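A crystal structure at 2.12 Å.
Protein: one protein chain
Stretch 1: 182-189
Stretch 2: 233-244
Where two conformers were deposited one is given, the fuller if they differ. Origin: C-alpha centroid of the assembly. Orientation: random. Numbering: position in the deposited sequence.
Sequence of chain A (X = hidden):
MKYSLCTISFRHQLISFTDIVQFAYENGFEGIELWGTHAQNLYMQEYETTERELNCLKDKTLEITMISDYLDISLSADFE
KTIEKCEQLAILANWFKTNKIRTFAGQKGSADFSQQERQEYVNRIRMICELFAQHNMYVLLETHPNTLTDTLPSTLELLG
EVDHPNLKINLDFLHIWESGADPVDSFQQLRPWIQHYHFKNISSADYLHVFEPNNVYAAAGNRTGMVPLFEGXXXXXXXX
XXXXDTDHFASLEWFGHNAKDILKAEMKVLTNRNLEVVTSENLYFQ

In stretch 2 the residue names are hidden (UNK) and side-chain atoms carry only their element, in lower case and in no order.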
# COMPACT_ATOMS: atom_id res chain seq x y z
N ASP A 182 2.96 -2.60 31.05
CA ASP A 182 3.70 -1.32 31.21
C ASP A 182 4.91 -1.27 30.24
O ASP A 182 5.67 -2.23 30.15
CB ASP A 182 4.15 -1.16 32.66
CG ASP A 182 5.13 0.03 32.84
OD1 ASP A 182 4.75 1.19 32.57
OD2 ASP A 182 6.29 -0.20 33.25
N PRO A 183 5.06 -0.17 29.47
CA PRO A 183 6.18 -0.11 28.49
C PRO A 183 7.59 -0.29 29.07
O PRO A 183 8.39 -1.06 28.50
CB PRO A 183 6.03 1.27 27.88
CG PRO A 183 4.53 1.46 27.90
CD PRO A 183 4.07 0.89 29.22
N VAL A 184 7.90 0.39 30.16
CA VAL A 184 9.23 0.29 30.78
C VAL A 184 9.43 -1.13 31.34
O VAL A 184 10.44 -1.78 31.07
CB VAL A 184 9.44 1.39 31.87
CG1 VAL A 184 10.59 1.03 32.82
CG2 VAL A 184 9.68 2.80 31.21
N ASP A 185 8.44 -1.63 32.08
CA ASP A 185 8.49 -3.01 32.54
C ASP A 185 8.70 -4.08 31.41
O ASP A 185 9.52 -5.05 31.56
CB ASP A 185 7.26 -3.27 33.40
CG ASP A 185 7.23 -4.67 33.93
OD1 ASP A 185 8.22 -5.09 34.59
OD2 ASP A 185 6.22 -5.35 33.66
N SER A 186 8.02 -3.89 30.28
CA SER A 186 8.18 -4.77 29.11
C SER A 186 9.59 -4.65 28.52
O SER A 186 10.19 -5.65 28.14
CB SER A 186 7.14 -4.47 28.04
OG SER A 186 5.85 -4.38 28.60
N PHE A 187 10.12 -3.43 28.47
CA PHE A 187 11.48 -3.24 28.04
C PHE A 187 12.43 -4.03 28.95
O PHE A 187 13.34 -4.72 28.46
CB PHE A 187 11.88 -1.77 28.01
CG PHE A 187 13.35 -1.57 27.98
CD1 PHE A 187 14.07 -1.81 26.81
CD2 PHE A 187 14.04 -1.20 29.14
CE1 PHE A 187 15.45 -1.67 26.78
CE2 PHE A 187 15.43 -1.06 29.12
CZ PHE A 187 16.13 -1.29 27.95
N GLN A 188 12.22 -3.95 30.27
CA GLN A 188 13.16 -4.52 31.21
C GLN A 188 13.12 -6.04 31.10
O GLN A 188 14.17 -6.70 31.16
CB GLN A 188 12.92 -4.07 32.67
CG GLN A 188 13.32 -2.59 32.91
CD GLN A 188 12.81 -2.02 34.22
OE1 GLN A 188 12.06 -2.66 34.95
NE2 GLN A 188 13.22 -0.79 34.52
N GLN A 189 11.92 -6.59 30.89
CA GLN A 189 11.76 -8.03 30.80
C GLN A 189 12.24 -8.57 29.49
O GLN A 189 12.77 -9.67 29.46
CB GLN A 189 10.31 -8.46 31.05
CG GLN A 189 9.92 -8.36 32.53
CD GLN A 189 8.52 -8.86 32.78
OE1 GLN A 189 8.23 -10.03 32.55
NE2 GLN A 189 7.65 -7.99 33.27
N UNK A 233 -1.12 9.16 24.22
CA UNK A 233 -1.40 8.59 25.54
C UNK A 233 -0.21 7.77 26.10
O UNK A 233 0.00 7.75 27.30
c UNK A 233 -2.79 6.64 24.62
c UNK A 233 -3.21 7.39 26.98
c UNK A 233 -2.78 7.82 25.57
c UNK A 233 -3.49 8.60 27.99
N UNK A 234 0.55 7.11 25.24
CA UNK A 234 1.76 6.43 25.69
C UNK A 234 2.82 7.47 26.10
O UNK A 234 3.00 8.49 25.41
c UNK A 234 1.29 4.53 24.14
c UNK A 234 2.34 5.51 24.61
c UNK A 234 3.60 4.76 25.14
N UNK A 235 3.49 7.21 27.22
CA UNK A 235 4.46 8.13 27.81
C UNK A 235 5.86 7.84 27.25
O UNK A 235 6.59 6.97 27.76
c UNK A 235 5.20 9.18 30.03
n UNK A 235 4.74 9.56 31.19
c UNK A 235 4.44 8.05 29.36
o UNK A 235 6.17 9.69 29.52
N UNK A 236 6.21 8.57 26.19
CA UNK A 236 7.51 8.45 25.55
C UNK A 236 8.66 9.07 26.36
O UNK A 236 9.82 8.67 26.17
c UNK A 236 6.98 7.73 23.22
o UNK A 236 5.71 4.31 21.16
c UNK A 236 7.88 6.74 22.80
c UNK A 236 6.11 5.46 21.81
c UNK A 236 5.19 6.40 22.24
c UNK A 236 7.44 5.60 22.12
c UNK A 236 5.62 7.53 22.96
c UNK A 236 7.45 8.89 24.05
N UNK A 237 8.37 10.02 27.26
CA UNK A 237 9.41 10.55 28.17
C UNK A 237 10.01 9.44 29.02
O UNK A 237 11.22 9.31 29.10
o UNK A 237 9.74 13.46 27.77
c UNK A 237 8.74 12.99 28.37
o UNK A 237 7.63 13.57 28.35
c UNK A 237 8.87 11.67 29.09
N UNK A 238 9.15 8.63 29.61
CA UNK A 238 9.59 7.49 30.41
C UNK A 238 10.29 6.40 29.57
O UNK A 238 11.30 5.86 30.00
c UNK A 238 7.78 7.80 32.17
c UNK A 238 8.40 6.87 31.13
o UNK A 238 6.10 6.10 32.55
c UNK A 238 6.71 7.10 33.02
o UNK A 238 6.48 7.56 34.17
N UNK A 239 9.73 6.08 28.41
CA UNK A 239 10.35 5.12 27.50
C UNK A 239 11.75 5.57 27.07
O UNK A 239 12.71 4.82 27.22
c UNK A 239 9.47 4.89 26.27
c UNK A 239 7.03 4.25 25.67
c UNK A 239 8.19 4.17 26.70
c UNK A 239 10.29 4.17 25.15
N UNK A 240 11.87 6.78 26.54
CA UNK A 240 13.17 7.21 26.03
C UNK A 240 14.22 7.29 27.14
O UNK A 240 15.40 6.98 26.90
c UNK A 240 12.20 8.23 23.95
c UNK A 240 11.69 9.48 23.18
c UNK A 240 14.42 9.14 24.89
c UNK A 240 13.04 8.53 25.21
N UNK A 241 13.80 7.67 28.35
CA UNK A 241 14.74 7.70 29.51
C UNK A 241 15.35 6.34 29.78
O UNK A 241 16.53 6.26 30.10
c UNK A 241 13.21 9.99 32.22
c UNK A 241 13.85 9.62 30.89
n UNK A 241 11.92 10.35 32.18
o UNK A 241 13.86 9.94 33.26
c UNK A 241 14.06 8.15 30.79
N UNK A 242 14.56 5.27 29.62
CA UNK A 242 15.04 3.88 29.75
C UNK A 242 15.88 3.40 28.59
O UNK A 242 16.88 2.74 28.82
c UNK A 242 13.86 2.91 29.77
c UNK A 242 13.14 2.82 31.02
c UNK A 242 13.98 2.28 32.16
o UNK A 242 14.38 1.08 32.13
o UNK A 242 14.20 3.08 33.08
N UNK A 243 15.46 3.66 27.36
CA UNK A 243 16.11 3.05 26.23
C UNK A 243 17.25 3.89 25.64
O UNK A 243 18.04 3.39 24.83
c UNK A 243 13.96 1.75 25.81
c UNK A 243 15.10 2.59 25.14
c UNK A 243 14.55 3.77 24.37
N UNK A 244 17.38 5.13 26.07
CA UNK A 244 18.35 6.04 25.44
C UNK A 244 19.80 5.64 25.54
O UNK A 244 20.59 6.14 24.75
n UNK A 244 19.36 10.42 30.77
n UNK A 244 18.76 9.98 28.60
n UNK A 244 18.21 8.49 30.31
c UNK A 244 18.70 7.88 27.21
c UNK A 244 18.13 9.23 27.51
c UNK A 244 18.19 7.51 25.85
c UNK A 244 18.76 9.63 29.89
O HOH W 1 6.42 2.91 31.36
O HOH W 2 16.20 -0.33 33.06

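Position 233 carries four carbons, forked at the first with one arm two carbons long, and its side chain is out of reach of stretch 1: Ile233. Position 234 has one carbon bearing two more, one of which lies 4.4 Å from Pro183 CG, a loose apolar contact; the pattern is that of valine, Val234, and the touching atom is CG1. At 235 two carbons end in one oxygen and one nitrogen, an amide, hence Asn235. It is the N-cap of the helix that follows, Asn235 OD1 accepting from the backbone N of position 238 at 3.2 Å.

Position 236 shows one carbon, then a six-carbon ring bearing an oxygen, so Tyr236; it is buried but out of reach of stretch 1. Position 237 has two carbons, the second with two oxygens: Asp237, likewise out of reach. Position 238 extends that carboxylate by one carbon. Its CA-to-CB bond points toward stretch 1, where Val184 CG2 sits 4.3 Å from CB and 3.7 Å from the backbone O of 238; this is Glu238.

Position 239 has four carbons, forked at the first with one two-carbon arm. Its CA-to-CB bond runs sideways, yet the first carbon of the longer arm comes to 3.8 Å from Pro183 CB, which identifies Ile239 and its CG1. The same fork at 240 gives Ile240, out of reach of stretch 1. Position 241 has three carbons, the third carrying oxygen and nitrogen: Gln241, whose side chain makes no contact with stretch 1.

At 242 three carbons end in two oxygens; the second carbon lies 3.5 Å from Val184 CG2, and one oxygen lies 3.2 Å from Gln188 NE2, hence Glu242. Chi1 and chi2 are both m, and Glu242 OE1 accepts from Gln188 NE2 with an N-H...acceptor angle of 156°. Position 243 is one carbon bearing two, one of which stands 3.9 Å from the Phe187 ring centroid, 20° off the normal, a CH-pi contact over the face; this is Val243, through CG1. Position 244 has three carbons, a nitrogen, and a carbon with two more nitrogens: Arg244, which makes no contact with stretch 1.

The helix axes lie 22° from parallel and approach to 9.7 Å; the two stretches together bury 370 Å², both sides summed. Pro183, Val184 and Phe187 point toward stretch 2, and their spacing lets Pro183 meet Val234 and Ile239 while Phe187 meets Val243 further along. Beside this apolar strip, Glu242 packs its CG on Val184 and keeps its carboxylate available to Gln188. One water donates to Glu242 OE1 at 2.5 Å; another donates to Asp182 OD1 at 2.7 Å and, weakly, to Glu238 OE1 at 3.4 Å, linking the beginnings of the two helices.

Stretch 2 (233-244) IVNYDEIIQEVR
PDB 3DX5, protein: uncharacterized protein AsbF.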